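PDB 5Y6T: endo-1,4-beta-mannanase from Eisenia fetida, which probably hydrolyses internal beta-1,4-mannosidic linkages of mannan polysaccharides, as a cold-adapted member of glycoside hydrolase family 5. Local coordinates for residues E163-G175 / A193-F207. Numbering follows the deposited sequence. Where two conformers were deposited one is given.
Sequences EVMNEPEGIVSAG and AGWADSIPMQRLQSF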
ATOM      1  N   GLU A 163       1.233   4.756  -2.258  1.00 19.97           N
ATOM      2  CA  GLU A 163      -0.014   4.044  -2.307  1.00 18.22           C
ATOM      3  C   GLU A 163      -1.110   4.984  -1.887  1.00 17.61           C
ATOM      4  O   GLU A 163      -1.051   5.583  -0.831  1.00 20.32           O
ATOM      5  CB  GLU A 163      -0.023   2.808  -1.376  1.00 18.31           C
ATOM      6  CG  GLU A 163      -1.285   2.023  -1.370  1.00 19.82           C
ATOM      7  CD  GLU A 163      -1.224   0.753  -0.555  1.00 23.48           C
ATOM      8  OE1 GLU A 163      -0.099   0.260  -0.271  1.00 21.76           O
ATOM      9  OE2 GLU A 163      -2.281   0.249  -0.196  1.00 22.95           O
ATOM     10  N   VAL A 164      -2.093   5.206  -2.764  1.00 18.20           N
ATOM     11  CA  VAL A 164      -3.084   6.186  -2.418  1.00 19.67           C
ATOM     12  C   VAL A 164      -3.924   5.816  -1.224  1.00 20.03           C
ATOM     13  O   VAL A 164      -4.231   6.696  -0.441  1.00 18.85           O
ATOM     14  CB  VAL A 164      -3.953   6.631  -3.657  1.00 21.02           C
ATOM     15  CG1 VAL A 164      -5.129   7.518  -3.240  1.00 22.40           C
ATOM     16  CG2 VAL A 164      -3.044   7.351  -4.655  1.00 22.54           C
ATOM     17  N   MET A 165      -4.439   4.595  -1.231  1.00 18.44           N
ATOM     18  CA  MET A 165      -5.415   4.180  -0.240  1.00 19.77           C
ATOM     19  C   MET A 165      -5.325   2.735   0.156  1.00 20.90           C
ATOM     20  O   MET A 165      -5.364   1.850  -0.694  1.00 20.72           O
ATOM     21  CB  MET A 165      -6.815   4.502  -0.709  1.00 20.37           C
ATOM     22  CG  MET A 165      -7.845   4.216   0.369  1.00 20.56           C
ATOM     23  SD  MET A 165      -9.550   4.407  -0.190  1.00 23.14           S
ATOM     24  CE  MET A 165      -9.679   6.181  -0.506  1.00 21.54           C
ATOM     25  N   ASN A 166      -5.184   2.471   1.453  1.00 18.86           N
ATOM     26  CA  ASN A 166      -5.326   1.118   1.946  1.00 17.03           C
ATOM     27  C   ASN A 166      -6.753   0.606   1.864  1.00 18.46           C
ATOM     28  O   ASN A 166      -7.625   1.248   2.406  1.00 18.90           O
ATOM     29  CB  ASN A 166      -4.900   1.074   3.392  1.00 17.90           C
ATOM     30  CG  ASN A 166      -5.112  -0.296   3.989  1.00 19.25           C
ATOM     31  OD1 ASN A 166      -4.451  -1.253   3.582  1.00 17.85           O
ATOM     32  ND2 ASN A 166      -6.031  -0.388   4.975  1.00 20.89           N
ATOM     33  N   GLU A 167      -6.967  -0.556   1.242  1.00 17.85           N
ATOM     34  CA  GLU A 167      -8.295  -1.230   1.256  1.00 19.60           C
ATOM     35  C   GLU A 167      -9.472  -0.280   0.973  1.00 18.83           C
ATOM     36  O   GLU A 167     -10.354  -0.111   1.785  1.00 19.32           O
ATOM     37  CB  GLU A 167      -8.471  -1.945   2.590  1.00 19.59           C
ATOM     38  CG  GLU A 167      -7.402  -3.022   2.780  1.00 21.07           C
ATOM     39  CD  GLU A 167      -7.584  -3.909   4.002  1.00 19.55           C
ATOM     40  OE1 GLU A 167      -8.510  -3.607   4.841  1.00 20.46           O
ATOM     41  OE2 GLU A 167      -6.837  -4.906   4.093  1.00 20.96           O
ATOM     42  N   PRO A 168      -9.576   0.254  -0.246  1.00 19.22           N
ATOM     43  CA  PRO A 168     -10.736   1.055  -0.606  1.00 19.01           C
ATOM     44  C   PRO A 168     -12.022   0.327  -0.423  1.00 19.28           C
ATOM     45  O   PRO A 168     -13.065   0.953  -0.247  1.00 19.80           O
ATOM     46  CB  PRO A 168     -10.511   1.364  -2.081  1.00 19.72           C
ATOM     47  CG  PRO A 168      -9.035   1.198  -2.309  1.00 20.42           C
ATOM     48  CD  PRO A 168      -8.624   0.109  -1.375  1.00 19.72           C
ATOM     49  N   GLU A 169     -11.978  -0.997  -0.498  1.00 19.44           N
ATOM     50  CA  GLU A 169     -13.205  -1.778  -0.406  1.00 18.25           C
ATOM     51  C   GLU A 169     -13.830  -1.725   0.950  1.00 20.05           C
ATOM     52  O   GLU A 169     -15.015  -2.055   1.111  1.00 19.56           O
ATOM     53  CB  GLU A 169     -12.943  -3.214  -0.826  1.00 19.46           C
ATOM     54  CG  GLU A 169     -12.276  -3.317  -2.165  1.00 18.64           C
ATOM     55  CD  GLU A 169     -10.758  -3.149  -2.147  1.00 20.37           C
ATOM     56  OE1 GLU A 169     -10.155  -3.272  -1.038  1.00 19.88           O
ATOM     57  OE2 GLU A 169     -10.214  -2.942  -3.235  1.00 20.33           O
ATOM     58  N   GLY A 170     -13.062  -1.309   1.959  1.00 19.49           N
ATOM     59  CA  GLY A 170     -13.691  -1.013   3.266  1.00 21.68           C
ATOM     60  C   GLY A 170     -14.735   0.056   3.250  1.00 21.71           C
ATOM     61  O   GLY A 170     -15.665  -0.004   4.074  1.00 21.58           O
ATOM     62  N   ILE A 171     -14.679   0.993   2.289  1.00 20.10           N
ATOM     63  CA  ILE A 171     -15.583   2.110   2.304  1.00 20.18           C
ATOM     64  C   ILE A 171     -16.478   2.117   1.077  1.00 21.35           C
ATOM     65  O   ILE A 171     -17.084   3.145   0.766  1.00 20.53           O
ATOM     66  CB  ILE A 171     -14.840   3.440   2.489  1.00 19.69           C
ATOM     67  CG1 ILE A 171     -13.700   3.662   1.478  1.00 21.25           C
ATOM     68  CG2 ILE A 171     -14.380   3.514   3.945  1.00 20.07           C
ATOM     69  CD1 ILE A 171     -12.994   5.013   1.658  1.00 20.90           C
ATOM     70  N   VAL A 172     -16.480   1.023   0.308  1.00 19.31           N
ATOM     71  CA  VAL A 172     -17.235   0.956  -0.951  1.00 19.54           C
ATOM     72  C   VAL A 172     -18.614   0.353  -0.750  1.00 18.76           C
ATOM     73  O   VAL A 172     -18.842  -0.477   0.113  1.00 20.82           O
ATOM     74  CB  VAL A 172     -16.490   0.178  -2.048  1.00 20.15           C
ATOM     75  CG1 VAL A 172     -16.594  -1.332  -1.865  1.00 20.50           C
ATOM     76  CG2 VAL A 172     -16.973   0.570  -3.456  1.00 23.48           C
ATOM     77  N   SER A 173     -19.532   0.823  -1.604  1.00 20.42           N
ATOM     78  CA  SER A 173     -20.833   0.257  -1.702  1.00 22.79           C
ATOM     79  C   SER A 173     -20.770  -0.998  -2.548  1.00 23.37           C
ATOM     80  O   SER A 173     -20.614  -0.956  -3.784  1.00 23.22           O
ATOM     81  CB  SER A 173     -21.782   1.307  -2.291  1.00 23.98           C
ATOM     82  OG  SER A 173     -23.116   0.829  -2.106  1.00 29.87           O
ATOM     83  N   ALA A 174     -20.821  -2.101  -1.845  1.00 21.60           N
ATOM     84  CA  ALA A 174     -20.682  -3.451  -2.448  1.00 24.30           C
ATOM     85  C   ALA A 174     -22.016  -4.001  -2.909  1.00 22.50           C
ATOM     86  O   ALA A 174     -23.050  -3.686  -2.362  1.00 25.36           O
ATOM     87  CB  ALA A 174     -19.996  -4.392  -1.476  1.00 25.70           C
ATOM     88  N   GLY A 175     -22.027  -4.890  -3.903  1.00 25.47           N
ATOM     89  CA  GLY A 175     -23.276  -5.522  -4.317  1.00 29.28           C
ATOM     90  C   GLY A 175     -24.194  -4.621  -5.142  1.00 29.06           C
ATOM     91  O   GLY A 175     -25.409  -4.755  -5.067  1.00 36.05           O
ATOM     92  N   ALA A 193     -17.192  -6.581   2.073  1.00 22.61           N
ATOM     93  CA  ALA A 193     -16.799  -5.208   1.658  1.00 23.26           C
ATOM     94  C   ALA A 193     -17.808  -4.164   2.127  1.00 23.45           C
ATOM     95  O   ALA A 193     -19.017  -4.421   2.247  1.00 25.48           O
ATOM     96  CB  ALA A 193     -16.603  -5.143   0.155  1.00 23.28           C
ATOM     97  N   GLY A 194     -17.323  -2.954   2.349  1.00 22.01           N
ATOM     98  CA  GLY A 194     -18.213  -1.863   2.751  1.00 20.74           C
ATOM     99  C   GLY A 194     -18.525  -1.838   4.234  1.00 21.61           C
ATOM    100  O   GLY A 194     -19.537  -1.304   4.665  1.00 22.95           O
ATOM    101  N   TRP A 195     -17.626  -2.388   5.033  1.00 21.20           N
ATOM    102  CA  TRP A 195     -17.849  -2.416   6.504  1.00 20.90           C
ATOM    103  C   TRP A 195     -17.740  -1.026   7.132  1.00 23.51           C
ATOM    104  O   TRP A 195     -18.263  -0.780   8.219  1.00 24.67           O
ATOM    105  CB  TRP A 195     -16.833  -3.338   7.183  1.00 23.25           C
ATOM    106  CG  TRP A 195     -15.375  -2.974   7.020  1.00 21.09           C
ATOM    107  CD1 TRP A 195     -14.650  -2.148   7.828  1.00 20.70           C
ATOM    108  CD2 TRP A 195     -14.469  -3.429   6.005  1.00 20.21           C
ATOM    109  NE1 TRP A 195     -13.377  -2.089   7.418  1.00 20.55           N
ATOM    110  CE2 TRP A 195     -13.223  -2.865   6.292  1.00 20.56           C
ATOM    111  CE3 TRP A 195     -14.566  -4.352   4.935  1.00 21.54           C
ATOM    112  CZ2 TRP A 195     -12.078  -3.121   5.513  1.00 20.45           C
ATOM    113  CZ3 TRP A 195     -13.480  -4.541   4.135  1.00 21.85           C
ATOM    114  CH2 TRP A 195     -12.228  -3.918   4.423  1.00 23.21           C
ATOM    115  N   ALA A 196     -17.038  -0.100   6.489  1.00 20.86           N
ATOM    116  CA  ALA A 196     -16.798   1.206   7.093  1.00 21.76           C
ATOM    117  C   ALA A 196     -17.552   2.395   6.418  1.00 21.33           C
ATOM    118  O   ALA A 196     -17.631   3.463   6.996  1.00 21.32           O
ATOM    119  CB  ALA A 196     -15.286   1.476   7.118  1.00 22.08           C
ATOM    120  N   ASP A 197     -17.992   2.260   5.160  1.00 22.28           N
ATOM    121  CA  ASP A 197     -18.822   3.280   4.530  0.70 21.05           C
ATOM    122  C   ASP A 197     -19.336   2.637   3.228  1.00 21.94           C
ATOM    123  O   ASP A 197     -19.044   1.458   2.975  1.00 20.93           O
ATOM    124  CB  ASP A 197     -18.068   4.588   4.289  0.70 21.38           C
ATOM    125  CG  ASP A 197     -18.697   5.798   4.961  0.70 26.53           C
ATOM    126  OD1 ASP A 197     -19.816   5.702   5.504  0.70 28.23           O
ATOM    127  OD2 ASP A 197     -18.036   6.854   4.954  0.70 26.72           O
ATOM    128  N   SER A 198     -20.101   3.408   2.476  1.00 21.60           N
ATOM    129  CA  SER A 198     -20.821   2.969   1.265  0.70 23.26           C
ATOM    130  C   SER A 198     -20.649   3.992   0.153  1.00 23.44           C
ATOM    131  O   SER A 198     -21.626   4.513  -0.406  1.00 24.64           O
ATOM    132  CB  SER A 198     -22.325   2.787   1.543  0.70 25.23           C
ATOM    133  OG  SER A 198     -22.545   2.040   2.716  0.70 22.69           O
ATOM    134  N   ILE A 199     -19.421   4.289  -0.185  1.00 20.44           N
ATOM    135  CA  ILE A 199     -19.119   5.256  -1.225  1.00 20.20           C
ATOM    136  C   ILE A 199     -19.114   4.497  -2.536  1.00 22.76           C
ATOM    137  O   ILE A 199     -18.585   3.388  -2.606  1.00 22.08           O
ATOM    138  CB  ILE A 199     -17.728   5.867  -0.946  1.00 21.38           C
ATOM    139  CG1 ILE A 199     -17.735   6.615   0.391  1.00 21.57           C
ATOM    140  CG2 ILE A 199     -17.297   6.868  -2.056  1.00 20.80           C
ATOM    141  CD1 ILE A 199     -16.385   7.183   0.806  1.00 21.70           C
ATOM    142  N   PRO A 200     -19.649   5.099  -3.591  1.00 21.26           N
ATOM    143  CA  PRO A 200     -19.601   4.415  -4.890  1.00 22.60           C
ATOM    144  C   PRO A 200     -18.221   4.082  -5.333  1.00 20.22           C
ATOM    145  O   PRO A 200     -17.329   4.936  -5.264  1.00 19.46           O
ATOM    146  CB  PRO A 200     -20.210   5.439  -5.839  1.00 24.69           C
ATOM    147  CG  PRO A 200     -21.119   6.274  -4.982  1.00 24.85           C
ATOM    148  CD  PRO A 200     -20.367   6.396  -3.681  1.00 22.42           C
ATOM    149  N   MET A 201     -18.065   2.923  -5.954  1.00 18.52           N
ATOM    150  CA  MET A 201     -16.787   2.540  -6.521  1.00 19.83           C
ATOM    151  C   MET A 201     -16.191   3.550  -7.472  1.00 20.22           C
ATOM    152  O   MET A 201     -14.976   3.860  -7.397  1.00 19.87           O
ATOM    153  CB  MET A 201     -16.907   1.152  -7.195  1.00 20.87           C
ATOM    154  CG  MET A 201     -15.582   0.700  -7.820  1.00 22.36           C
ATOM    155  SD  MET A 201     -14.225   0.447  -6.680  1.00 23.25           S
ATOM    156  CE  MET A 201     -14.623  -1.177  -6.046  1.00 22.47           C
ATOM    157  N   GLN A 202     -17.018   4.096  -8.371  1.00 20.55           N
ATOM    158  CA  GLN A 202     -16.522   5.122  -9.291  0.70 22.22           C
ATOM    159  C   GLN A 202     -15.827   6.282  -8.595  1.00 21.89           C
ATOM    160  O   GLN A 202     -14.789   6.776  -9.132  1.00 20.23           O
ATOM    161  CB  GLN A 202     -17.641   5.630 -10.167  0.70 21.70           C
ATOM    162  CG  GLN A 202     -17.178   6.666 -11.179  0.70 23.18           C
ATOM    163  CD  GLN A 202     -17.248   8.094 -10.735  0.70 27.81           C
ATOM    164  OE1 GLN A 202     -18.098   8.478  -9.896  0.70 23.36           O
ATOM    165  NE2 GLN A 202     -16.371   8.912 -11.311  0.70 24.35           N
ATOM    166  N   ARG A 203     -16.340   6.729  -7.416  1.00 21.53           N
ATOM    167  CA  ARG A 203     -15.720   7.851  -6.716  0.50 22.30           C
ATOM    168  C   ARG A 203     -14.357   7.466  -6.104  1.00 21.91           C
ATOM    169  O   ARG A 203     -13.415   8.271  -6.111  1.00 20.42           O
ATOM    170  CB  ARG A 203     -16.665   8.424  -5.664  0.50 23.33           C
ATOM    171  CG  ARG A 203     -17.930   9.029  -6.248  0.50 24.03           C
ATOM    172  CD  ARG A 203     -18.657   9.800  -5.167  0.50 27.39           C
ATOM    173  NE  ARG A 203     -19.847  10.546  -5.612  0.50 28.25           N
ATOM    174  CZ  ARG A 203     -19.824  11.791  -6.109  0.50 29.59           C
ATOM    175  NH1 ARG A 203     -18.686  12.449  -6.284  0.50 28.70           N
ATOM    176  NH2 ARG A 203     -20.959  12.394  -6.402  0.50 29.37           N
ATOM    177  N   LEU A 204     -14.252   6.209  -5.629  1.00 19.13           N
ATOM    178  CA  LEU A 204     -12.989   5.693  -5.081  1.00 18.70           C
ATOM    179  C   LEU A 204     -11.943   5.579  -6.162  1.00 18.72           C
ATOM    180  O   LEU A 204     -10.783   6.025  -5.991  1.00 21.29           O
ATOM    181  CB  LEU A 204     -13.177   4.370  -4.374  1.00 20.85           C
ATOM    182  CG  LEU A 204     -14.134   4.475  -3.167  1.00 19.65           C
ATOM    183  CD1 LEU A 204     -14.404   3.085  -2.591  1.00 20.03           C
ATOM    184  CD2 LEU A 204     -13.596   5.390  -2.069  1.00 22.26           C
ATOM    185  N   GLN A 205     -12.344   4.964  -7.275  1.00 19.05           N
ATOM    186  CA  GLN A 205     -11.472   4.916  -8.431  1.00 20.05           C
ATOM    187  C   GLN A 205     -11.015   6.262  -8.933  1.00 19.02           C
ATOM    188  O   GLN A 205      -9.846   6.424  -9.316  1.00 19.18           O
ATOM    189  CB  GLN A 205     -12.099   4.120  -9.585  1.00 19.98           C
ATOM    190  CG  GLN A 205     -12.305   2.630  -9.304  1.00 20.61           C
ATOM    191  CD  GLN A 205     -13.332   2.034 -10.263  1.00 22.34           C
ATOM    192  OE1 GLN A 205     -14.414   2.621 -10.533  1.00 21.05           O
ATOM    193  NE2 GLN A 205     -13.068   0.827 -10.713  1.00 20.23           N
ATOM    194  N   SER A 206     -11.954   7.205  -9.057  1.00 20.60           N
ATOM    195  CA  SER A 206     -11.591   8.575  -9.490  1.00 20.69           C
ATOM    196  C   SER A 206     -10.552   9.200  -8.554  1.00 21.25           C
ATOM    197  O   SER A 206      -9.574   9.759  -9.003  1.00 21.41           O
ATOM    198  CB  SER A 206     -12.875   9.414  -9.623  1.00 20.85           C
ATOM    199  OG  SER A 206     -12.536  10.715 -10.103  1.00 25.21           O
ATOM    200  N   PHE A 207     -10.789   9.070  -7.236  1.00 19.34           N
ATOM    201  CA  PHE A 207      -9.912   9.597  -6.156  1.00 20.73           C
ATOM    202  C   PHE A 207      -8.503   9.011  -6.335  1.00 18.98           C
ATOM    203  O   PHE A 207      -7.526   9.735  -6.310  1.00 18.63           O
ATOM    204  CB  PHE A 207     -10.568   9.258  -4.792  1.00 20.36           C
ATOM    205  CG  PHE A 207      -9.846   9.758  -3.560  1.00 21.59           C
ATOM    206  CD1 PHE A 207      -9.938  11.093  -3.176  1.00 19.97           C
ATOM    207  CD2 PHE A 207      -9.218   8.886  -2.724  1.00 21.26           C
ATOM    208  CE1 PHE A 207      -9.406  11.517  -1.987  1.00 20.13           C
ATOM    209  CE2 PHE A 207      -8.692   9.297  -1.502  1.00 21.40           C
ATOM    210  CZ  PHE A 207      -8.744  10.646  -1.175  1.00 22.22           C
TER
HETATM  211  O   HOH W   1     -20.342   1.116  -5.741  1.00 21.63           O
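The fourth barrel strand (159-163, resumed at 165-166 after a corner at Val-164) ends in the family 5 Asn-Glu-Pro signature, Asn-166 to Pro-168, and the loop after it meets the segment leading into helix 201-218 where Trp-195 lies flat against Gly-170. Gly-170 CA stands 3.3 Å from the centroid of the six-membered ring, 8° off its normal, a CH-pi contact over the face. Glu-167 OE1 reaches the rim of the same indole, 3.7 Å from Trp-195 CZ2, with carboxylate and ring planes nearly perpendicular (89°); its other oxygen, OE2, hydrogen-bonds His-266 ND1 and the amine N of a bound Tris, probably from the crystallisation liquor.

Backbone bonds then stitch the two segments together. Gly-194 N donates to Glu-169 O and Ala-196 N to Gly-170 O, both at 2.8 Å. Further on, Val-172 and Ile-199 form an isolated beta bridge: Ile-199 N gives a 2.8 Å bond to Ile-171 O, and Ser-173 N returns one to Ile-199 O. A water links Ser-173 O to Met-201 N at the helix start.

On the helix side, Leu-204 splits its methyls: CD1 lies 3.6 Å from Val-172 CB, while CD2 meets Ile-171 CD1. Ile-171 CG1 sits between backbone N and carbonyl carbon (chi1 53°), and its extended chain carries CD1 there. Nearer the strand, Met-165 CE reaches Phe-207 CE2 at 3.4 Å, the side chains crossing nearly at right angles.

A beta-loop-alpha connection after the fourth strand, with Glu-167 of the Asn-Glu pair probably the acid/base as in relatives, is typical of the family 5 TIM barrel.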